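Local coordinates for DNA repair protein RECN (Deinococcus radiodurans, PDB 4ABY), which hydrolyses ATP and may take part in recombinational repair of damaged DNA, this construct being its SMC-like head domain, at residues Arg46-Ile51 with Leu100-Phe105; Leu56-Gly61 with Thr346-Val351; Gly86-Asp91 with Arg119-Ala124; Thr150-His155 with Pro317-Asp322. One frame throughout, in Å; residues are numbered along the deposited sequence.

Contact 1 (Arg46-Ile51 with Leu100-Phe105)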
# COMPACT_ATOMS: atom_id res chain seq x y z
N ARG A 46 19.97 10.01 -5.95
CA ARG A 46 21.22 10.22 -6.66
C ARG A 46 21.68 8.94 -7.34
O ARG A 46 21.72 7.88 -6.73
CB ARG A 46 22.29 10.76 -5.71
CG ARG A 46 23.56 11.23 -6.41
CD ARG A 46 24.62 11.66 -5.40
NE ARG A 46 24.87 10.62 -4.40
CZ ARG A 46 25.74 9.63 -4.56
NH1 ARG A 46 26.45 9.53 -5.67
NH2 ARG A 46 25.90 8.72 -3.60
N ASN A 47 22.00 9.05 -8.62
CA ASN A 47 22.47 7.93 -9.42
C ASN A 47 21.55 6.72 -9.39
O ASN A 47 22.01 5.59 -9.24
CB ASN A 47 23.88 7.52 -9.00
CG ASN A 47 24.91 8.57 -9.37
OD1 ASN A 47 24.71 9.35 -10.30
ND2 ASN A 47 26.02 8.58 -8.65
N LEU A 48 20.25 6.95 -9.55
CA LEU A 48 19.29 5.86 -9.66
C LEU A 48 18.69 5.83 -11.07
O LEU A 48 17.97 6.75 -11.47
CB LEU A 48 18.18 5.99 -8.61
CG LEU A 48 17.22 4.82 -8.41
CD1 LEU A 48 16.52 4.94 -7.08
CD2 LEU A 48 16.21 4.71 -9.53
N ALA A 49 19.00 4.77 -11.82
CA ALA A 49 18.47 4.58 -13.16
C ALA A 49 18.78 5.74 -14.10
O ALA A 49 19.93 5.92 -14.51
CB ALA A 49 16.98 4.34 -13.11
N THR A 50 17.76 6.51 -14.46
CA THR A 50 17.92 7.62 -15.38
C THR A 50 18.06 8.94 -14.64
O THR A 50 17.89 10.02 -15.21
CB THR A 50 16.71 7.75 -16.32
OG1 THR A 50 15.54 8.06 -15.56
CG2 THR A 50 16.48 6.45 -17.07
N ILE A 51 18.38 8.85 -13.35
CA ILE A 51 18.44 10.02 -12.49
C ILE A 51 19.83 10.23 -11.94
O ILE A 51 20.31 9.44 -11.13
CB ILE A 51 17.47 9.88 -11.32
CG1 ILE A 51 16.04 9.72 -11.83
CG2 ILE A 51 17.57 11.06 -10.39
CD1 ILE A 51 15.05 9.35 -10.75
N LEU A 100 24.44 4.47 -5.55
CA LEU A 100 23.26 5.33 -5.49
C LEU A 100 22.88 5.64 -4.05
O LEU A 100 23.29 4.94 -3.13
CB LEU A 100 22.08 4.69 -6.23
CG LEU A 100 21.38 3.45 -5.68
CD1 LEU A 100 20.55 3.76 -4.44
CD2 LEU A 100 20.49 2.87 -6.76
N LEU A 101 22.09 6.69 -3.88
CA LEU A 101 21.66 7.12 -2.56
C LEU A 101 20.23 7.60 -2.61
O LEU A 101 19.85 8.34 -3.52
CB LEU A 101 22.56 8.24 -2.05
CG LEU A 101 22.10 8.94 -0.77
CD1 LEU A 101 22.56 8.17 0.45
CD2 LEU A 101 22.62 10.36 -0.75
N VAL A 102 19.42 7.20 -1.64
CA VAL A 102 18.04 7.66 -1.55
C VAL A 102 17.74 8.21 -0.17
O VAL A 102 17.68 7.47 0.80
CB VAL A 102 17.06 6.52 -1.84
CG1 VAL A 102 15.64 7.04 -1.79
CG2 VAL A 102 17.36 5.90 -3.20
N THR A 103 17.56 9.52 -0.08
CA THR A 103 17.23 10.16 1.19
C THR A 103 15.78 10.66 1.17
O THR A 103 15.34 11.27 0.19
CB THR A 103 18.18 11.34 1.49
OG1 THR A 103 19.53 10.96 1.18
CG2 THR A 103 18.09 11.74 2.96
N GLY A 104 15.06 10.41 2.25
CA GLY A 104 13.69 10.88 2.38
C GLY A 104 13.45 11.65 3.66
O GLY A 104 13.94 11.26 4.72
N PHE A 105 12.70 12.75 3.57
CA PHE A 105 12.44 13.59 4.74
C PHE A 105 10.96 13.72 5.04
O PHE A 105 10.17 14.10 4.18
CB PHE A 105 13.04 14.98 4.53
CG PHE A 105 14.50 14.98 4.22
CD1 PHE A 105 14.95 14.67 2.95
CD2 PHE A 105 15.43 15.27 5.21
CE1 PHE A 105 16.30 14.66 2.65
CE2 PHE A 105 16.78 15.27 4.92
CZ PHE A 105 17.21 14.96 3.64

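Contact 2 (Leu56-Gly61 with Thr346-Val351)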
# COMPACT_ATOMS: atom_id res chain seq x y z
N LEU A 56 13.39 16.54 -4.90
CA LEU A 56 11.98 16.78 -5.14
C LEU A 56 11.25 17.20 -3.87
O LEU A 56 11.11 16.42 -2.93
CB LEU A 56 11.31 15.54 -5.74
CG LEU A 56 9.80 15.65 -5.97
CD1 LEU A 56 9.50 16.65 -7.09
CD2 LEU A 56 9.19 14.30 -6.29
N GLU A 57 10.79 18.44 -3.86
CA GLU A 57 9.92 18.91 -2.81
C GLU A 57 8.50 18.52 -3.20
O GLU A 57 7.84 19.22 -3.96
CB GLU A 57 10.01 20.43 -2.68
CG GLU A 57 9.68 20.96 -1.30
CD GLU A 57 10.92 21.26 -0.49
OE1 GLU A 57 11.73 22.10 -0.95
OE2 GLU A 57 11.09 20.67 0.60
N LEU A 58 8.05 17.37 -2.70
CA LEU A 58 6.69 16.95 -2.96
C LEU A 58 5.93 16.86 -1.65
O LEU A 58 6.45 16.33 -0.67
CB LEU A 58 6.65 15.60 -3.69
CG LEU A 58 6.61 14.31 -2.87
CD1 LEU A 58 6.30 13.15 -3.79
CD2 LEU A 58 7.90 14.06 -2.13
N GLY A 59 4.72 17.40 -1.63
CA GLY A 59 3.90 17.30 -0.44
C GLY A 59 2.43 17.45 -0.77
O GLY A 59 2.09 17.84 -1.88
N GLY A 60 1.57 17.12 0.18
CA GLY A 60 0.15 17.42 0.03
C GLY A 60 -0.77 16.24 0.22
O GLY A 60 -0.67 15.50 1.20
N GLY A 61 -1.70 16.07 -0.72
CA GLY A 61 -2.62 14.95 -0.66
C GLY A 61 -2.34 14.03 -1.82
O GLY A 61 -1.44 13.19 -1.76
N THR A 346 -7.18 12.40 3.78
CA THR A 346 -6.56 12.08 5.05
C THR A 346 -5.10 11.65 4.86
O THR A 346 -4.35 11.54 5.82
CB THR A 346 -7.33 10.96 5.78
OG1 THR A 346 -7.86 10.04 4.82
CG2 THR A 346 -8.49 11.55 6.58
N ARG A 347 -4.71 11.43 3.60
CA ARG A 347 -3.39 10.87 3.33
C ARG A 347 -2.68 11.57 2.20
O ARG A 347 -3.26 12.41 1.51
CB ARG A 347 -3.50 9.40 2.95
CG ARG A 347 -2.99 8.44 4.00
CD ARG A 347 -4.10 7.98 4.92
NE ARG A 347 -3.56 7.58 6.22
CZ ARG A 347 -4.33 7.36 7.28
NH1 ARG A 347 -5.64 7.51 7.15
NH2 ARG A 347 -3.81 7.01 8.44
N GLN A 348 -1.41 11.23 2.04
CA GLN A 348 -0.64 11.60 0.87
C GLN A 348 -0.59 10.36 0.00
O GLN A 348 -0.00 9.35 0.40
CB GLN A 348 0.78 12.02 1.26
CG GLN A 348 1.66 12.47 0.11
CD GLN A 348 3.09 12.74 0.54
OE1 GLN A 348 3.63 12.04 1.39
NE2 GLN A 348 3.70 13.75 -0.04
N VAL A 349 -1.23 10.41 -1.16
CA VAL A 349 -1.23 9.27 -2.08
C VAL A 349 -0.39 9.62 -3.30
O VAL A 349 -0.55 10.67 -3.91
CB VAL A 349 -2.66 8.84 -2.48
CG1 VAL A 349 -3.67 9.40 -1.50
CG2 VAL A 349 -2.98 9.26 -3.89
N LEU A 350 0.55 8.73 -3.62
CA LEU A 350 1.48 8.95 -4.71
C LEU A 350 1.24 7.94 -5.82
O LEU A 350 1.46 6.74 -5.63
CB LEU A 350 2.91 8.84 -4.19
CG LEU A 350 3.27 9.78 -3.03
CD1 LEU A 350 4.44 9.23 -2.23
CD2 LEU A 350 3.59 11.17 -3.55
N VAL A 351 0.77 8.41 -6.96
CA VAL A 351 0.55 7.53 -8.10
C VAL A 351 1.22 8.07 -9.36
O VAL A 351 1.32 9.27 -9.56
CB VAL A 351 -0.95 7.31 -8.38
CG1 VAL A 351 -1.73 7.25 -7.08
CG2 VAL A 351 -1.49 8.41 -9.26

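Contact 3 (Gly86-Asp91 with Arg119-Ala124)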
# COMPACT_ATOMS: atom_id res chain seq x y z
N GLY A 86 13.31 -2.53 1.23
CA GLY A 86 13.16 -3.52 0.19
C GLY A 86 14.46 -4.19 -0.23
O GLY A 86 15.52 -3.94 0.34
N ARG A 87 14.36 -5.07 -1.22
CA ARG A 87 15.51 -5.78 -1.76
C ARG A 87 16.62 -4.80 -2.10
O ARG A 87 16.36 -3.64 -2.38
CB ARG A 87 15.09 -6.54 -3.01
CG ARG A 87 16.21 -7.23 -3.75
CD ARG A 87 15.65 -8.08 -4.87
NE ARG A 87 14.57 -8.93 -4.39
CZ ARG A 87 13.28 -8.66 -4.53
NH1 ARG A 87 12.89 -7.56 -5.16
NH2 ARG A 87 12.37 -9.50 -4.05
N ALA A 88 17.85 -5.28 -2.07
CA ALA A 88 18.99 -4.47 -2.48
C ALA A 88 19.26 -4.68 -3.96
O ALA A 88 20.24 -5.32 -4.34
CB ALA A 88 20.22 -4.81 -1.66
N ASN A 89 18.37 -4.14 -4.79
CA ASN A 89 18.45 -4.33 -6.23
C ASN A 89 19.52 -3.45 -6.85
O ASN A 89 19.32 -2.24 -7.02
CB ASN A 89 17.09 -4.04 -6.87
CG ASN A 89 17.04 -4.44 -8.32
OD1 ASN A 89 18.01 -4.95 -8.87
ND2 ASN A 89 15.89 -4.22 -8.95
N HIS A 90 20.65 -4.05 -7.21
CA HIS A 90 21.76 -3.30 -7.78
C HIS A 90 21.51 -2.85 -9.21
O HIS A 90 22.26 -2.05 -9.76
CB HIS A 90 23.05 -4.12 -7.69
CG HIS A 90 23.71 -4.03 -6.35
ND1 HIS A 90 23.06 -4.36 -5.18
CD2 HIS A 90 24.96 -3.64 -5.99
CE1 HIS A 90 23.88 -4.18 -4.16
NE2 HIS A 90 25.04 -3.75 -4.63
N ASP A 91 20.44 -3.37 -9.81
CA ASP A 91 20.05 -2.95 -11.15
C ASP A 91 19.61 -1.49 -11.12
O ASP A 91 19.65 -0.79 -12.13
CB ASP A 91 18.90 -3.83 -11.68
CG ASP A 91 19.24 -5.31 -11.67
OD1 ASP A 91 20.39 -5.67 -11.33
OD2 ASP A 91 18.34 -6.13 -11.99
N ARG A 119 18.87 5.05 2.08
CA ARG A 119 19.33 3.76 1.62
C ARG A 119 20.40 3.99 0.56
O ARG A 119 20.15 4.67 -0.43
CB ARG A 119 18.16 2.97 1.03
CG ARG A 119 18.49 1.56 0.59
CD ARG A 119 18.85 0.67 1.77
NE ARG A 119 18.85 -0.74 1.38
CZ ARG A 119 17.76 -1.50 1.41
NH1 ARG A 119 16.60 -1.00 1.80
NH2 ARG A 119 17.84 -2.77 1.04
N ARG A 120 21.59 3.45 0.79
CA ARG A 120 22.70 3.58 -0.15
C ARG A 120 23.09 2.22 -0.69
O ARG A 120 23.34 1.30 0.07
CB ARG A 120 23.92 4.21 0.53
CG ARG A 120 25.13 4.35 -0.39
CD ARG A 120 26.34 4.92 0.36
NE ARG A 120 26.94 3.93 1.24
CZ ARG A 120 27.86 3.04 0.86
NH1 ARG A 120 28.29 3.02 -0.40
NH2 ARG A 120 28.36 2.17 1.73
N LEU A 121 23.12 2.09 -2.01
CA LEU A 121 23.57 0.85 -2.63
C LEU A 121 24.91 1.07 -3.31
O LEU A 121 25.09 2.04 -4.03
CB LEU A 121 22.55 0.34 -3.63
CG LEU A 121 21.26 -0.20 -3.02
CD1 LEU A 121 20.40 -0.79 -4.12
CD2 LEU A 121 21.57 -1.24 -1.97
N SER A 122 25.84 0.17 -3.07
CA SER A 122 27.18 0.30 -3.63
C SER A 122 27.43 -0.78 -4.66
O SER A 122 27.10 -1.95 -4.44
CB SER A 122 28.22 0.23 -2.52
OG SER A 122 29.53 0.30 -3.06
N SER A 123 28.01 -0.39 -5.79
CA SER A 123 28.33 -1.34 -6.85
C SER A 123 29.36 -2.35 -6.38
O SER A 123 29.55 -3.39 -6.99
CB SER A 123 28.84 -0.59 -8.08
OG SER A 123 29.23 -1.50 -9.10
N ALA A 124 29.97 -2.07 -5.24
CA ALA A 124 30.90 -2.98 -4.64
C ALA A 124 30.18 -4.25 -4.25
O ALA A 124 30.72 -5.33 -4.34
CB ALA A 124 31.53 -2.37 -3.44

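Contact 4 (Thr150-His155 with Pro317-Asp322)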
# COMPACT_ATOMS: atom_id res chain seq x y z
N THR A 150 3.62 3.07 2.55
CA THR A 150 2.96 1.86 2.09
C THR A 150 2.98 1.87 0.57
O THR A 150 2.36 2.72 -0.05
CB THR A 150 1.49 1.82 2.53
OG1 THR A 150 1.42 1.69 3.96
CG2 THR A 150 0.80 0.63 1.90
N ILE A 151 3.72 0.95 -0.03
CA ILE A 151 3.71 0.83 -1.48
C ILE A 151 2.87 -0.37 -1.88
O ILE A 151 3.12 -1.48 -1.44
CB ILE A 151 5.11 0.67 -2.07
CG1 ILE A 151 5.88 1.98 -1.99
CG2 ILE A 151 5.03 0.20 -3.51
CD1 ILE A 151 6.63 2.18 -0.71
N HIS A 152 1.86 -0.14 -2.73
CA HIS A 152 0.94 -1.22 -3.06
C HIS A 152 1.23 -1.95 -4.36
O HIS A 152 1.74 -1.39 -5.32
CB HIS A 152 -0.51 -0.77 -3.00
CG HIS A 152 -1.06 -0.70 -1.61
ND1 HIS A 152 -0.99 -1.75 -0.73
CD2 HIS A 152 -1.68 0.30 -0.95
CE1 HIS A 152 -1.54 -1.40 0.41
NE2 HIS A 152 -1.97 -0.16 0.31
N TRP A 153 0.84 -3.23 -4.34
CA TRP A 153 1.28 -4.22 -5.30
C TRP A 153 2.66 -4.67 -4.83
O TRP A 153 2.77 -5.73 -4.22
CB TRP A 153 1.19 -3.67 -6.74
CG TRP A 153 2.01 -4.30 -7.86
CD1 TRP A 153 2.09 -3.82 -9.14
CD2 TRP A 153 2.84 -5.46 -7.82
NE1 TRP A 153 2.92 -4.60 -9.89
CE2 TRP A 153 3.40 -5.62 -9.10
CE3 TRP A 153 3.18 -6.39 -6.83
CZ2 TRP A 153 4.27 -6.66 -9.42
CZ3 TRP A 153 4.05 -7.41 -7.15
CH2 TRP A 153 4.58 -7.54 -8.44
N GLN A 154 3.69 -3.86 -5.02
CA GLN A 154 5.04 -4.31 -4.66
C GLN A 154 5.28 -4.63 -3.18
O GLN A 154 6.10 -5.49 -2.86
CB GLN A 154 6.11 -3.33 -5.16
CG GLN A 154 6.40 -3.44 -6.63
CD GLN A 154 5.46 -2.62 -7.47
OE1 GLN A 154 4.46 -2.11 -6.98
NE2 GLN A 154 5.79 -2.48 -8.75
N HIS A 155 4.59 -3.94 -2.28
CA HIS A 155 4.83 -4.13 -0.85
C HIS A 155 3.54 -4.29 -0.05
O HIS A 155 3.48 -3.88 1.11
CB HIS A 155 5.65 -2.97 -0.28
CG HIS A 155 7.02 -2.85 -0.87
ND1 HIS A 155 8.10 -3.54 -0.39
CD2 HIS A 155 7.47 -2.10 -1.91
CE1 HIS A 155 9.17 -3.24 -1.11
NE2 HIS A 155 8.82 -2.37 -2.03
N PRO A 317 0.80 7.58 6.84
CA PRO A 317 0.59 8.94 6.31
C PRO A 317 0.72 9.01 4.80
O PRO A 317 0.07 9.85 4.17
CB PRO A 317 1.72 9.75 6.97
CG PRO A 317 2.70 8.74 7.46
CD PRO A 317 1.90 7.53 7.81
N SER A 318 1.54 8.14 4.22
CA SER A 318 1.78 8.13 2.78
C SER A 318 1.54 6.75 2.21
O SER A 318 1.91 5.74 2.81
CB SER A 318 3.22 8.55 2.47
OG SER A 318 3.49 9.84 3.00
N VAL A 319 0.89 6.71 1.04
CA VAL A 319 0.60 5.45 0.35
C VAL A 319 0.95 5.55 -1.14
O VAL A 319 0.80 6.61 -1.75
CB VAL A 319 -0.88 5.06 0.50
CG1 VAL A 319 -1.14 3.70 -0.14
CG2 VAL A 319 -1.28 5.05 1.96
N VAL A 320 1.45 4.46 -1.70
CA VAL A 320 1.84 4.44 -3.10
C VAL A 320 1.16 3.31 -3.87
O VAL A 320 1.17 2.16 -3.44
CB VAL A 320 3.37 4.30 -3.26
CG1 VAL A 320 3.73 4.08 -4.72
CG2 VAL A 320 4.07 5.52 -2.71
N PHE A 321 0.57 3.66 -5.01
CA PHE A 321 -0.08 2.68 -5.86
C PHE A 321 0.64 2.67 -7.20
O PHE A 321 0.85 3.72 -7.81
CB PHE A 321 -1.55 3.02 -6.06
CG PHE A 321 -2.33 3.08 -4.78
CD1 PHE A 321 -2.93 1.95 -4.26
CD2 PHE A 321 -2.47 4.28 -4.09
CE1 PHE A 321 -3.65 2.00 -3.08
CE2 PHE A 321 -3.19 4.34 -2.91
CZ PHE A 321 -3.78 3.19 -2.40
N ASP A 322 0.96 1.50 -7.69
CA ASP A 322 1.58 1.38 -8.98
C ASP A 322 0.67 0.70 -9.94
O ASP A 322 0.17 -0.36 -9.67
CB ASP A 322 2.78 0.47 -8.87
CG ASP A 322 3.61 0.46 -10.10
OD1 ASP A 322 3.59 1.44 -10.83
OD2 ASP A 322 4.29 -0.52 -10.31

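Contact 1 (Arg46-Ile51 with Leu100-Phe105)
Arg46 and Leu101 face each other as an antiparallel hydrogen-bonded pair. Arg46 N donates to Leu101 O over 3.0 Å, in the plane of that carbonyl, with 156° at the hydrogen. Leu101 N donates back to Arg46 O at 3.1 Å. The same Arg46 O also receives a CA-H...O contact from Leu100 CA. The side chains of Arg46 and Leu101 lie on one face of the sheet. CG of Arg46 is anti to the backbone N (chi1 -170°). The chain then bends at chi3 (53°), which turns NE toward Leu101. The guanidinium comes close to the neighbouring strand, with NH2 3.7 Å from Leu101 CB. Leu48 adds an apolar patch. Its CG is 4.1 Å from Leu100 CD2, and its CD1 is 4.1 Å from Val102 CG2. This pairing joins strands 42-48 and 99-105 in the antiparallel sheet of the ATPase head. Helix 69-83, whose first residues belong to the predicted ATP site, packs on it: Leu48 touches Ala79, and Val102 touches Leu82 and Leu83. The chain turns a corner at Asn47, whose ND2 makes a weak hydrogen bond to Glu99 O. A type II' turn from Leu48 to Ile51 then starts the next strand, 51-57. Ile51 N closes this turn on Leu48 O at 2.8 Å. Within the turn, Thr50 OG1 is hydrogen-bonded to Ser379 OG.

Contact 2 (Leu56-Gly61 with Thr346-Val351)
Leu58 holds CG between its backbone N and carbonyl carbon (chi1 90°), while Leu350 holds CG beside its N, anti to the carbonyl carbon. The two side chains cross at about a right angle, and Leu58 CD1 meets Leu350 CD2. Gln348 has CG anti to the backbone N (chi1 -178°), near Gly61 O. The chain stays extended beyond it, toward Gly59. Segment 56-61 links the antiparallel sheet to the mixed sheet of this P-loop ATPase head. It leaves strand 51-57 and enters strand 62-67, which lies parallel to strand 348-352 and leads into the predicted ATP-binding loop. Three glycines make the passage, Gly59 to Gly61. NE2 of Gln348 lies 3.6 Å from Gly59 CA and 4.1 Å from Leu58 CG. Its OE1 is held from elsewhere, by Ser318 OG and Leu40 N. CB of Gln348 is 3.8 Å from Gly60 O. The backbones come together at Gly61, whose CA makes a CA-H...O contact with Arg347 O at 3.4 Å. Gly61 O is approached by Gln348 CA, and it accepts a hydrogen bond from Val349 N at 2.9 Å, the donor standing 43° above the carbonyl plane.

Contact 3 (Gly86-Asp91 with Arg119-Ala124)
Arg119, Leu121 and His90 carry this contact, and each meets a different part of the facing segment. Arg119 bends at chi2 (66°) and turns the edge of its guanidinium to Gly86 O. NH2 donates to that oxygen at 2.7 Å with 151° at the hydrogen. Leu121 reaches the loop with both methyls. CD2 lies 3.8 Å from Ala88 CB, and CD1 lies 3.4 Å from Asn89 O. His90 has CG beside its backbone N (chi1 -82°), and its ring lies between Ala88 and the strand end. ND1 donates to Ala88 O at 3.1 Å, with that oxygen in the ring plane. NE2 makes a weak bond to Ser122 O at 2.7 Å, at the ring edge. The contact ties the loop after helix 69-83 to strand 116-122, a member of the antiparallel sheet of the ATPase head. Arg119 NH1 also makes a weak hydrogen bond to Leu82 O, near the end of that helix. An alanine in place of His90 would probably leave Ala88 O and Ser122 O without these ring donors and let this part of the loop move away from the strand. One residue before His90, Asn89 OD1 accepts from Asp91 N in an Asx turn. At the strand end, Ser122 OG accepts from Ala124 N in an ST turn.

Contact 4 (Thr150-His155 with Pro317-Asp322)
Thr150 and His152 pair with Val320 through the backbone. Val320 N donates to Thr150 O at 2.6 Å, and His152 N donates to Val320 O at 2.5 Å. A weak bond from Thr150 N to Ser318 O extends this parallel pairing of strands 149-152 and 318-321. Apolar contacts lie on both faces of the sheet. On one, Ile151 and Val320 lie side by side, with CG1 of Ile151 3.6 Å from Val320 CB. On the other, His152 CD2 is 3.5 Å from Val319 CG1, and Thr150 CG2 sits over one ring face of His152, toward the rim. The rings of His152 and Phe321 have centroids 5.2 Å apart and planes at 33°. His152 ND1 is hydrogen-bonded to Ser156 OG. The polar contact comes after the strands. Gln154 bends at chi2 (86°), and its NE2 donates to the anti side of Asp322 OD2 at 2.9 Å with 166° at the hydrogen. Trp153 turns its ring edge to Asp322 O, while its NE1 bonds Glu323 OE1. An alanine in place of Gln154 would probably leave Asp322 OD2 without this amide partner and the two strand ends less closely joined. Asp322 also touches Lys73 of the predicted ATP site. The run Val319 to Glu323 fits a Walker B motif, and Gln154 fits the Q-loop glutamine of ABC-type ATPases.

Overall arrangement
Contact 1 pairs two strands of the antiparallel sheet; contact 3 packs a loop on the next strand, 116-122. Contact 4 lies in the mixed sheet; contact 2 joins the link that leaves the antiparallel sheet to it, at strand 348-352, the neighbour of 318-321. Contact 4 is buried near the centre of the chain. Contacts 1 and 2 are also buried but lie further out, and contact 3 is partly exposed. The chemistry follows the place. Contacts 1 and 4 pair strands through the backbone, antiparallel in one and parallel in the other. Contact 2 joins a glycine-rich link to a strand. Contact 3 combines side-chain bonds to backbone carbonyls, one of them weak, with the packing of a leucine.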